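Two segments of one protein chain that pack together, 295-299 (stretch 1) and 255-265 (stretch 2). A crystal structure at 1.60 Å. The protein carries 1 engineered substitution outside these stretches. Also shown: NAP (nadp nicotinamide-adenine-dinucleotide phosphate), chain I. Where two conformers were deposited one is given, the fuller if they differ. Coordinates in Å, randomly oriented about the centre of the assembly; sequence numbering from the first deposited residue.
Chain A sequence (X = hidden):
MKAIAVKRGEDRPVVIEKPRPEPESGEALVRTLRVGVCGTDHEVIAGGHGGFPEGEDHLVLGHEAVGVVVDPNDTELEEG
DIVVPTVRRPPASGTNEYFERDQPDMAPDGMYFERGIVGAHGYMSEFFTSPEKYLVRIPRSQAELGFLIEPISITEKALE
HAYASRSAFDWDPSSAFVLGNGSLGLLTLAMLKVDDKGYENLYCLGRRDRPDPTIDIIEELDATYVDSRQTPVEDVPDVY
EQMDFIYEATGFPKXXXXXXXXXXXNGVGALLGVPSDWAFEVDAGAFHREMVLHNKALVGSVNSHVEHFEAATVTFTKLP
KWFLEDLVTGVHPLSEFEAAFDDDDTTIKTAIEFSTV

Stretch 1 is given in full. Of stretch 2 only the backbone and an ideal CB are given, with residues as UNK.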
# COMPACT_ATOMS: atom_id res chain seq x y z
N ASN A 295 1.75 9.62 -4.71
CA ASN A 295 0.79 9.04 -3.78
C ASN A 295 0.35 7.64 -4.21
O ASN A 295 -0.86 7.37 -4.26
CB ASN A 295 -0.48 9.91 -3.67
CG ASN A 295 -0.24 11.35 -3.17
OD1 ASN A 295 -0.29 12.35 -3.97
ND2 ASN A 295 -0.05 11.48 -1.89
N LYS A 296 1.30 6.77 -4.49
CA LYS A 296 0.99 5.42 -4.95
C LYS A 296 1.08 4.40 -3.82
O LYS A 296 1.72 4.63 -2.79
CB LYS A 296 1.93 5.02 -6.08
CG LYS A 296 1.70 5.77 -7.37
CD LYS A 296 2.81 5.57 -8.41
CE LYS A 296 2.45 6.29 -9.67
NZ LYS A 296 3.46 6.03 -10.75
N ALA A 297 0.47 3.23 -4.04
CA ALA A 297 0.51 2.14 -3.08
C ALA A 297 0.81 0.81 -3.73
O ALA A 297 0.49 0.58 -4.90
CB ALA A 297 -0.83 2.04 -2.31
N LEU A 298 1.49 -0.05 -2.97
CA LEU A 298 1.62 -1.46 -3.28
C LEU A 298 1.08 -2.24 -2.10
O LEU A 298 1.42 -1.99 -0.97
CB LEU A 298 3.08 -1.87 -3.48
CG LEU A 298 3.77 -1.30 -4.70
CD1 LEU A 298 5.26 -1.70 -4.71
CD2 LEU A 298 3.09 -1.81 -5.98
N VAL A 299 0.21 -3.21 -2.40
CA VAL A 299 -0.42 -4.03 -1.41
C VAL A 299 -0.28 -5.50 -1.80
O VAL A 299 -0.77 -5.93 -2.86
CB VAL A 299 -1.91 -3.65 -1.24
CG1 VAL A 299 -2.56 -4.47 -0.15
CG2 VAL A 299 -2.10 -2.18 -0.91
N UNK A 255 8.27 -7.33 -12.07
CA UNK A 255 6.96 -6.71 -12.16
C UNK A 255 6.55 -5.98 -10.88
O UNK A 255 5.88 -4.97 -10.96
CB UNK A 255 5.91 -7.77 -12.50
N UNK A 256 6.95 -6.48 -9.72
CA UNK A 256 6.67 -5.77 -8.47
C UNK A 256 7.33 -4.39 -8.49
O UNK A 256 6.70 -3.39 -8.17
CB UNK A 256 7.16 -6.58 -7.27
N UNK A 257 8.59 -4.33 -8.92
CA UNK A 257 9.35 -3.08 -8.97
C UNK A 257 8.86 -2.12 -10.04
O UNK A 257 8.67 -0.94 -9.81
CB UNK A 257 10.83 -3.38 -9.21
N UNK A 258 8.63 -2.65 -11.24
CA UNK A 258 8.30 -1.81 -12.36
C UNK A 258 6.87 -1.36 -12.39
O UNK A 258 6.56 -0.38 -13.06
CB UNK A 258 8.62 -2.54 -13.66
N UNK A 259 6.00 -2.05 -11.64
CA UNK A 259 4.59 -1.68 -11.58
C UNK A 259 4.47 -0.24 -11.13
O UNK A 259 3.61 0.48 -11.59
CB UNK A 259 3.81 -2.61 -10.64
N UNK A 260 5.34 0.18 -10.22
CA UNK A 260 5.29 1.55 -9.72
C UNK A 260 5.45 2.57 -10.85
O UNK A 260 4.84 3.62 -10.83
CB UNK A 260 6.38 1.76 -8.66
N UNK A 261 6.28 2.24 -11.85
CA UNK A 261 6.48 3.13 -12.97
C UNK A 261 5.31 3.12 -13.96
O UNK A 261 5.08 4.11 -14.64
CB UNK A 261 7.77 2.75 -13.69
N UNK A 262 4.56 2.01 -14.01
CA UNK A 262 3.42 1.91 -14.93
C UNK A 262 2.12 2.48 -14.32
O UNK A 262 1.20 2.79 -15.03
CB UNK A 262 3.21 0.45 -15.33
N UNK A 263 2.08 2.66 -12.99
CA UNK A 263 0.89 3.19 -12.34
C UNK A 263 0.66 4.64 -12.69
O UNK A 263 1.62 5.44 -12.76
CB UNK A 263 1.00 3.03 -10.82
N UNK A 264 -0.61 4.98 -12.83
CA UNK A 264 -1.06 6.37 -12.89
C UNK A 264 -0.87 6.98 -11.50
O UNK A 264 -0.82 6.24 -10.50
CB UNK A 264 -2.52 6.47 -13.35
N UNK A 265 -0.72 8.30 -11.41
CA UNK A 265 -0.70 8.95 -10.10
C UNK A 265 -1.90 8.49 -9.26
O UNK A 265 -3.02 8.34 -9.79
CB UNK A 265 -0.71 10.47 -10.26
PA NAP I . 0.56 -19.51 -13.66
O1A NAP I . 1.89 -20.08 -13.55
O2A NAP I . -0.45 -20.46 -14.33
O5B NAP I . 0.56 -18.17 -14.49
C5B NAP I . 1.60 -17.23 -14.46
C4B NAP I . 1.56 -16.66 -15.86
O4B NAP I . 2.40 -15.53 -15.89
C3B NAP I . 2.04 -17.64 -16.95
O3B NAP I . 1.06 -17.88 -17.95
C2B NAP I . 3.29 -16.96 -17.52
O2B NAP I . 3.42 -17.05 -18.93
C1B NAP I . 3.09 -15.52 -17.12
N9A NAP I . 4.37 -14.85 -16.94
C8A NAP I . 5.37 -15.20 -16.06
N7A NAP I . 6.38 -14.32 -16.21
C5A NAP I . 6.05 -13.44 -17.22
C6A NAP I . 6.69 -12.35 -17.81
N6A NAP I . 7.94 -11.97 -17.48
N1A NAP I . 6.05 -11.65 -18.81
C2A NAP I . 4.78 -12.00 -19.22
N3A NAP I . 4.13 -13.08 -18.64
C4A NAP I . 4.75 -13.77 -17.66
O3 NAP I . -0.08 -19.28 -12.22
PN NAP I . -1.56 -18.83 -11.75
O1N NAP I . -2.19 -17.88 -12.72
O2N NAP I . -2.36 -19.98 -11.23
O5D NAP I . -0.88 -18.00 -10.57
C5D NAP I . -0.28 -16.74 -10.82
C4D NAP I . 0.61 -16.32 -9.66
O4D NAP I . -0.23 -16.12 -8.51
C3D NAP I . 1.65 -17.38 -9.26
O3D NAP I . 2.89 -16.77 -8.94
C2D NAP I . 1.01 -18.03 -8.04
O2D NAP I . 1.91 -18.67 -7.17
C1D NAP I . 0.31 -16.84 -7.40
N1N NAP I . -0.86 -17.14 -6.57
C2N NAP I . -0.91 -16.47 -5.38
C3N NAP I . -2.00 -16.61 -4.57
C7N NAP I . -2.05 -15.70 -3.39
O7N NAP I . -3.08 -16.04 -2.51
N7N NAP I . -1.15 -14.68 -3.26
C4N NAP I . -3.06 -17.47 -4.90
C5N NAP I . -3.01 -18.14 -6.12
C6N NAP I . -1.90 -17.95 -6.96
P2B NAP I . 4.24 -18.28 -19.66
O1X NAP I . 3.57 -19.55 -19.48
O2X NAP I . 4.30 -17.81 -21.12
O3X NAP I . 5.65 -18.35 -19.07

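Position 255 is helical (phi/psi -68/-34), and its CB has nothing of stretch 1 within 5.5 Å, so stretch 1 leaves the choice open. The bound NAP is the more informative neighbour. The residue is His255, whose CE1 lies 3.6 Å from NAP C6A, with the adenine atom at the ring edge.

At 256 the CB points sideways and nothing of stretch 1 lies within 5.5 Å; most helix-compatible residues would be allowed on this evidence. It is Ala256, whose carbonyl O sits 4.1 Å from Leu298 CD1.

Positions 257 and 258 are helical and have no contact with stretch 1. At 257 the CB points away, and 258 is out of reach. Neither choice is constrained here; they are Ile257 and Gln258.

At 259 the ideal CB is 4.8 Å from Leu298 CD2 and points sideways. A small side chain such as alanine, serine, cysteine or threonine would suit this spacing. Ser259 takes the p rotamer (61°), which places OG 3.6 Å from Leu298 CD2 while donating to Ala256 O at 2.8 Å; the hydroxyl is thus satisfied within its own helix.

Position 260 lies between two apolar offers: its ideal CB is 5.2 Å from Lys296 CD and 5.4 Å from Leu298 CD1. Valine, isoleucine or leucine could bridge these gaps. Val260, with chi1 at 168° (t), brings CG2 to 3.8 Å from Leu298 CD1 and CG1 to 4.4 Å from Lys296 CD. Its backbone also matters, since Lys296 NZ donates to Val260 O at 2.8 Å.

At 261 the CB points away, and at 262 it points sideways with nothing of stretch 1 in range, so many residues would serve. They are Gln261 and Ala262.

Position 263 is the first to leave helical angles (-69/144). Its CB points toward stretch 1, 3.7 Å from Lys296 CE, and the visible carbonyl O receives a hydrogen bond from Lys296 NZ at 2.8 Å. With the amine engaged by backbone oxygens and the methylenes alongside, an aliphatic side chain is favoured: leucine, isoleucine, valine or methionine. Leu263 (chi1 -74°, chi2 173°) packs CB against that methylene and sends CD1 to 4.0 Å from Ala297 O.

At 264 the CB points away, leaving the side chain free; Ala264 contributes its carbonyl O, 3.4 Å from Lys296 CE.

At 265 phi is -50° and the chain turns a corner. The CB points away, 5.3 Å from Lys296 CE. Proline fits this phi, though others could adopt it. Pro265 has a C-gamma exo ring, and its N lies 4.1 Å from Lys296 CE.

Stretch 2 (255-265) HAIQSVQALAP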
# COMPACT_ATOMS: atom_id res chain seq x y z
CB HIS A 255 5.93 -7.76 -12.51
CG HIS A 255 6.12 -8.29 -13.88
ND1 HIS A 255 5.58 -9.49 -14.29
CD2 HIS A 255 6.82 -7.81 -14.94
CE1 HIS A 255 5.93 -9.70 -15.55
NE2 HIS A 255 6.68 -8.70 -15.96
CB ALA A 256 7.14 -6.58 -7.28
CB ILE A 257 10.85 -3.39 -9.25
CG1 ILE A 257 11.43 -4.37 -8.22
CG2 ILE A 257 11.65 -2.08 -9.34
CD1 ILE A 257 11.47 -3.86 -6.80
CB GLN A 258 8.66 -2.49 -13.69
CG GLN A 258 10.17 -2.72 -13.85
CD GLN A 258 11.01 -1.44 -13.70
OE1 GLN A 258 10.57 -0.34 -14.06
NE2 GLN A 258 12.23 -1.58 -13.18
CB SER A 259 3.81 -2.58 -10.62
OG SER A 259 4.30 -2.52 -9.28
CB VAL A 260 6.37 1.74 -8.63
CG1 VAL A 260 6.57 3.21 -8.25
CG2 VAL A 260 5.93 0.92 -7.39
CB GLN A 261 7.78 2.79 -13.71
CG GLN A 261 9.04 2.81 -12.82
CD GLN A 261 9.22 4.10 -12.02
OE1 GLN A 261 9.61 4.04 -10.84
NE2 GLN A 261 8.97 5.25 -12.63
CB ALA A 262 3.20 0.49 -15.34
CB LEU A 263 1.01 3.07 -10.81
CG LEU A 263 0.84 1.71 -10.15
CD1 LEU A 263 1.15 1.81 -8.68
CD2 LEU A 263 -0.59 1.19 -10.37
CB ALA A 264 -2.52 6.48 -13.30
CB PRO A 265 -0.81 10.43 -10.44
CG PRO A 265 -0.09 10.50 -11.75
CD PRO A 265 -0.60 9.30 -12.50
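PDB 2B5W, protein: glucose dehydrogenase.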